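Local coordinates for protein thermostable monoacylglycerol lipase (Bacillus, PDB 4LHE) that catalyses the hydrolysis of monoacylglycerols to a free fatty acid and glycerol on an alpha/beta hydrolase fold, at residues Leu142-Ser147 against Glu160-Ala165; Met1-Pro6 against His58-Glu63. All coordinates share one frame; numbering follows the deposited sequence.

In the fold
From the N terminus the chain first meets contact 2, where Met1-Pro6 lies against His58-Glu63. It closes a loop of 51 residues that holds strands 14-16, 21-26 and 49-52 and helix 37-45, and brings the N-terminal tail onto the start of helix 62-67. Contact 1 opens and closes later, so the two follow in series and neither nest nor cross. It closes a loop of 12 residues between its segments and pairs strands 141-143 and 161-163, a hairpin in the insertion between strands 115-119 and 188-193 of the main sheet, the region that probably forms the cap, as in related lipases of this fold. The contacts meet at Tyr-62, whose O and CB lie against Pro-163 CG and Lys-161 O.

Contact 1: Leu142-Ser147 against Glu160-Ala165; sequences LDSIGS and EKTPTA
Ser-144 and Thr-162 share one first torsion, the hydroxyl oxygen anti to the carbonyl carbon (chi1 -69° and -65°), and this brings Ser-144 OG to 3.1 Å from Thr-162 OG1, a possible hydrogen bond. Thr-162 lies in, and Ser-144 just beyond, a two-stranded antiparallel sheet in what is probably the cap of the alpha/beta hydrolase fold, closed by a long loop. Leu-142 and Thr-162 form its hydrogen-bonded pair: Leu-142 N donates to Thr-162 O at 2.9 Å, and Thr-162 N returns a nearly straight bond to Leu-142 O at 2.8 Å. Past the non-hydrogen-bonded pair Asp-143 and Lys-161, Ser-144 N reaches Glu-160 O, also at 2.8 Å. The side chains of Asp-143 and Lys-161 run alongside each other in the same direction on the other face from Leu-142 and Thr-162. Asp-143 OD1 rests on Lys-161 CE at 3.1 Å, while Lys-161 NZ stays 4.3 Å from Asp-143 OD1, beyond a salt bridge, so any attraction between the opposite charges would be a looser one. Strand 161-163 runs directly into helix 164-179 through Pro-163 at the N-cap. Thr-164 spends its hydroxyl on Pro-139 O, and the Thr-164 side chain crosses that of the buried Leu-142 at about a right angle, its methyl CG2 3.6 Å from Leu-142 CD2.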
loop_
_atom_site.group_PDB
_atom_site.type_symbol
_atom_site.label_atom_id
_atom_site.label_comp_id
_atom_site.label_asym_id
_atom_site.label_seq_id
_atom_site.Cartn_x
_atom_site.Cartn_y
_atom_site.Cartn_z
ATOM N N LEU A 142 10.162 -10.190 15.560
ATOM C CA LEU A 142 9.153 -9.772 16.525
ATOM C C LEU A 142 7.867 -10.496 16.193
ATOM O O LEU A 142 7.500 -10.602 15.021
ATOM C CB LEU A 142 8.888 -8.282 16.422
ATOM C CG LEU A 142 10.090 -7.386 16.219
ATOM C CD1 LEU A 142 9.551 -6.019 16.081
ATOM C CD2 LEU A 142 11.032 -7.463 17.404
ATOM N N ASP A 143 7.184 -10.996 17.217
ATOM C CA ASP A 143 5.895 -11.641 17.006
ATOM C C ASP A 143 4.915 -10.557 16.592
ATOM O O ASP A 143 4.942 -9.446 17.128
ATOM C CB ASP A 143 5.415 -12.360 18.271
ATOM C CG ASP A 143 6.431 -13.360 18.796
ATOM O OD1 ASP A 143 7.400 -13.657 18.067
ATOM O OD2 ASP A 143 6.264 -13.848 19.937
ATOM N N SER A 144 4.080 -10.861 15.605
ATOM C CA SER A 144 3.139 -9.871 15.106
ATOM C C SER A 144 1.918 -9.832 16.019
ATOM O O SER A 144 1.519 -10.851 16.588
ATOM C CB SER A 144 2.771 -10.152 13.646
ATOM O OG SER A 144 3.888 -9.924 12.794
ATOM N N ILE A 145 1.352 -8.638 16.170
ATOM C CA ILE A 145 0.314 -8.379 17.164
ATOM C C ILE A 145 -1.068 -8.891 16.727
ATOM O O ILE A 145 -1.996 -8.979 17.539
ATOM C CB ILE A 145 0.239 -6.859 17.489
ATOM C CG1 ILE A 145 1.612 -6.201 17.296
ATOM C CG2 ILE A 145 -0.292 -6.627 18.897
ATOM C CD1 ILE A 145 1.617 -4.672 17.384
ATOM N N GLY A 146 -1.199 -9.243 15.451
ATOM C CA GLY A 146 -2.496 -9.603 14.899
ATOM C C GLY A 146 -3.029 -8.467 14.047
ATOM O O GLY A 146 -2.417 -7.398 13.986
ATOM N N SER A 147 -4.165 -8.676 13.390
ATOM C CA SER A 147 -4.674 -7.665 12.468
ATOM C C SER A 147 -5.421 -6.563 13.192
ATOM O O SER A 147 -6.311 -6.842 13.999
ATOM C CB SER A 147 -5.605 -8.294 11.432
ATOM O OG SER A 147 -4.956 -9.323 10.716
ATOM N N GLU A 160 3.102 -14.339 10.903
ATOM C CA GLU A 160 2.964 -14.263 12.361
ATOM C C GLU A 160 4.212 -13.686 13.030
ATOM O O GLU A 160 4.177 -13.292 14.199
ATOM C CB GLU A 160 2.650 -15.635 12.943
ATOM C CG GLU A 160 1.825 -15.577 14.217
ATOM C CD GLU A 160 0.565 -16.406 14.111
ATOM O OE1 GLU A 160 0.583 -17.576 14.560
ATOM O OE2 GLU A 160 -0.437 -15.891 13.568
ATOM N N LYS A 161 5.314 -13.643 12.285
ATOM C CA LYS A 161 6.540 -13.009 12.762
ATOM C C LYS A 161 7.060 -11.996 11.735
ATOM O O LYS A 161 6.939 -12.207 10.518
ATOM C CB LYS A 161 7.605 -14.071 13.093
ATOM C CG LYS A 161 7.674 -14.433 14.583
ATOM C CD LYS A 161 8.711 -15.526 14.879
ATOM C CE LYS A 161 9.175 -15.490 16.346
ATOM N NZ LYS A 161 10.297 -16.449 16.634
ATOM N N THR A 162 7.613 -10.889 12.224
ATOM C CA THR A 162 8.180 -9.870 11.347
ATOM C C THR A 162 9.679 -9.793 11.571
ATOM O O THR A 162 10.121 -9.609 12.698
ATOM C CB THR A 162 7.558 -8.495 11.618
ATOM O OG1 THR A 162 6.167 -8.529 11.284
ATOM C CG2 THR A 162 8.237 -7.437 10.786
ATOM N N PRO A 163 10.466 -9.955 10.496
ATOM C CA PRO A 163 11.927 -9.890 10.586
ATOM C C PRO A 163 12.325 -8.468 10.899
ATOM O O PRO A 163 11.790 -7.533 10.279
ATOM C CB PRO A 163 12.382 -10.267 9.170
ATOM C CG PRO A 163 11.239 -10.999 8.591
ATOM C CD PRO A 163 10.026 -10.328 9.143
ATOM N N THR A 164 13.229 -8.288 11.860
ATOM C CA THR A 164 13.545 -6.940 12.292
ATOM C C THR A 164 14.460 -6.292 11.275
ATOM O O THR A 164 14.537 -5.066 11.181
ATOM C CB THR A 164 14.123 -6.901 13.727
ATOM O OG1 THR A 164 15.455 -7.414 13.732
ATOM C CG2 THR A 164 13.285 -7.739 14.637
ATOM N N ALA A 165 15.131 -7.123 10.486
ATOM C CA ALA A 165 15.892 -6.623 9.355
ATOM C C ALA A 165 14.946 -5.911 8.376
ATOM O O ALA A 165 15.331 -4.925 7.742
ATOM C CB ALA A 165 16.603 -7.763 8.666
#

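Contact 2: Met1-Pro6 against His58-Glu63; sequences MSEQYP and HGTHYE
Glu-3 crosses Thr-60 at about a right angle, its OE1 4.0 Å from Thr-60 CG2, as the N-terminal tail settles on the capped start of helix 62-67. Its carboxylate has partners beyond the contact, a salt bridge to Arg-54 and a hydrogen bond to Gly-57 N. Tyr-5 follows and carries most of the contact. Its ring stacks face to face on the imidazole of His-61, with ring centroids 4.2 Å apart and planes 15° from parallel. His-61 CB also sits over the Tyr-5 face as a CH-pi contact, 3.8 Å from the centroid. The phenol Tyr-5 OH makes a weak hydrogen bond to Glu-63 OE1. Pro-6 comes last, its O 3.5 Å from Thr-60 CA in a CA-H...O contact. The hydroxyl of Thr-60 turns to Asp-64, whose carboxylate also takes the backbone N-H groups of Gln-4 and Tyr-5. CG of His-61 is anti to the backbone N (chi1 -173°), which places the imidazole with one face on the Tyr-5 ring while ND1 points to Glu-63 N as the N-cap. Tyr-62 lies on the side of its imidazole away from Tyr-5. In the ring plane, His-61 ND1 accepts from Glu-63 N at 3.0 Å, with an almost straight N-H.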
loop_
_atom_site.group_PDB
_atom_site.type_symbol
_atom_site.label_atom_id
_atom_site.label_comp_id
_atom_site.label_asym_id
_atom_site.label_seq_id
_atom_site.Cartn_x
_atom_site.Cartn_y
_atom_site.Cartn_z
ATOM N N MET A 1 13.469 -14.375 -8.484
ATOM C CA MET A 1 13.251 -14.401 -7.039
ATOM C C MET A 1 14.241 -15.319 -6.313
ATOM O O MET A 1 14.459 -16.469 -6.718
ATOM C CB MET A 1 11.810 -14.823 -6.719
ATOM C CG MET A 1 10.826 -14.577 -7.872
ATOM S SD MET A 1 9.109 -14.302 -7.365
ATOM C CE MET A 1 9.192 -12.642 -6.639
ATOM N N SER A 2 14.849 -14.802 -5.243
ATOM C CA SER A 2 15.580 -15.643 -4.298
ATOM C C SER A 2 14.584 -16.093 -3.221
ATOM O O SER A 2 14.953 -16.348 -2.065
ATOM C CB SER A 2 16.765 -14.891 -3.681
ATOM O OG SER A 2 17.730 -15.794 -3.151
ATOM N N GLU A 3 13.311 -16.170 -3.620
ATOM C CA GLU A 3 12.249 -16.698 -2.769
ATOM C C GLU A 3 12.370 -18.223 -2.691
ATOM O O GLU A 3 12.415 -18.917 -3.718
ATOM C CB GLU A 3 10.866 -16.270 -3.288
ATOM C CG GLU A 3 10.581 -14.775 -3.136
ATOM C CD GLU A 3 9.189 -14.388 -3.611
ATOM O OE1 GLU A 3 8.518 -15.233 -4.246
ATOM O OE2 GLU A 3 8.773 -13.235 -3.360
ATOM N N GLN A 4 12.429 -18.732 -1.464
ATOM C CA GLN A 4 12.706 -20.144 -1.217
ATOM C C GLN A 4 11.409 -20.917 -0.961
ATOM O O GLN A 4 11.393 -22.154 -0.986
ATOM C CB GLN A 4 13.653 -20.269 -0.013
ATOM C CG GLN A 4 14.860 -21.192 -0.210
ATOM C CD GLN A 4 15.668 -20.863 -1.454
ATOM O OE1 GLN A 4 15.889 -19.692 -1.781
ATOM N NE2 GLN A 4 16.109 -21.900 -2.159
ATOM N N TYR A 5 10.322 -20.180 -0.735
ATOM C CA TYR A 5 9.042 -20.771 -0.346
ATOM C C TYR A 5 7.933 -20.470 -1.356
ATOM O O TYR A 5 8.009 -19.474 -2.069
ATOM C CB TYR A 5 8.644 -20.260 1.044
ATOM C CG TYR A 5 9.564 -20.731 2.139
ATOM C CD1 TYR A 5 10.691 -19.998 2.490
ATOM C CD2 TYR A 5 9.305 -21.914 2.824
ATOM C CE1 TYR A 5 11.542 -20.433 3.499
ATOM C CE2 TYR A 5 10.147 -22.362 3.825
ATOM C CZ TYR A 5 11.263 -21.618 4.161
ATOM O OH TYR A 5 12.093 -22.062 5.165
ATOM N N PRO A 6 6.893 -21.324 -1.409
ATOM C CA PRO A 6 5.818 -21.151 -2.394
ATOM C C PRO A 6 4.734 -20.141 -1.948
ATOM O O PRO A 6 4.624 -19.828 -0.764
ATOM C CB PRO A 6 5.226 -22.555 -2.483
ATOM C CG PRO A 6 5.383 -23.097 -1.093
ATOM C CD PRO A 6 6.669 -22.510 -0.556
ATOM N N HIS A 58 6.741 -11.389 0.111
ATOM C CA HIS A 58 5.424 -11.371 0.731
ATOM C C HIS A 58 4.557 -12.525 0.228
ATOM O O HIS A 58 4.705 -12.984 -0.919
ATOM C CB HIS A 58 4.738 -10.026 0.471
ATOM C CG HIS A 58 5.423 -8.877 1.133
ATOM N ND1 HIS A 58 6.658 -8.422 0.734
ATOM C CD2 HIS A 58 5.065 -8.106 2.194
ATOM C CE1 HIS A 58 7.027 -7.410 1.499
ATOM N NE2 HIS A 58 6.073 -7.198 2.392
ATOM N N GLY A 59 3.661 -13.006 1.084
ATOM C CA GLY A 59 2.758 -14.071 0.670
ATOM C C GLY A 59 3.427 -15.422 0.502
ATOM O O GLY A 59 2.885 -16.303 -0.156
ATOM N N THR A 60 4.611 -15.582 1.087
ATOM C CA THR A 60 5.285 -16.880 1.097
ATOM C C THR A 60 5.597 -17.308 2.538
ATOM O O THR A 60 4.835 -18.065 3.148
ATOM C CB THR A 60 6.568 -16.874 0.233
ATOM O OG1 THR A 60 7.456 -15.839 0.681
ATOM C CG2 THR A 60 6.215 -16.621 -1.224
ATOM N N HIS A 61 6.693 -16.789 3.081
ATOM C CA HIS A 61 7.185 -17.168 4.411
ATOM C C HIS A 61 8.016 -15.992 4.938
ATOM O O HIS A 61 8.546 -15.218 4.143
ATOM C CB HIS A 61 8.024 -18.448 4.280
ATOM C CG HIS A 61 8.458 -19.041 5.584
ATOM N ND1 HIS A 61 9.409 -18.452 6.392
ATOM C CD2 HIS A 61 8.097 -20.190 6.207
ATOM C CE1 HIS A 61 9.600 -19.201 7.464
ATOM N NE2 HIS A 61 8.817 -20.263 7.375
ATOM N N TYR A 62 8.112 -15.809 6.255
ATOM C CA TYR A 62 8.821 -14.629 6.757
ATOM C C TYR A 62 10.341 -14.654 6.526
ATOM O O TYR A 62 10.998 -13.614 6.572
ATOM C CB TYR A 62 8.482 -14.325 8.226
ATOM C CG TYR A 62 8.722 -15.464 9.191
ATOM C CD1 TYR A 62 10.010 -15.884 9.491
ATOM C CD2 TYR A 62 7.658 -16.099 9.826
ATOM C CE1 TYR A 62 10.233 -16.907 10.376
ATOM C CE2 TYR A 62 7.872 -17.128 10.713
ATOM C CZ TYR A 62 9.165 -17.530 10.983
ATOM O OH TYR A 62 9.401 -18.553 11.871
ATOM N N GLU A 63 10.894 -15.838 6.264
ATOM C CA GLU A 63 12.322 -15.962 5.956
ATOM C C GLU A 63 12.651 -15.378 4.585
ATOM O O GLU A 63 13.694 -14.746 4.406
ATOM C CB GLU A 63 12.749 -17.425 6.011
ATOM C CG GLU A 63 13.080 -17.920 7.404
ATOM C CD GLU A 63 13.110 -19.424 7.453
ATOM O OE1 GLU A 63 12.336 -20.038 6.690
ATOM O OE2 GLU A 63 13.909 -19.990 8.229
#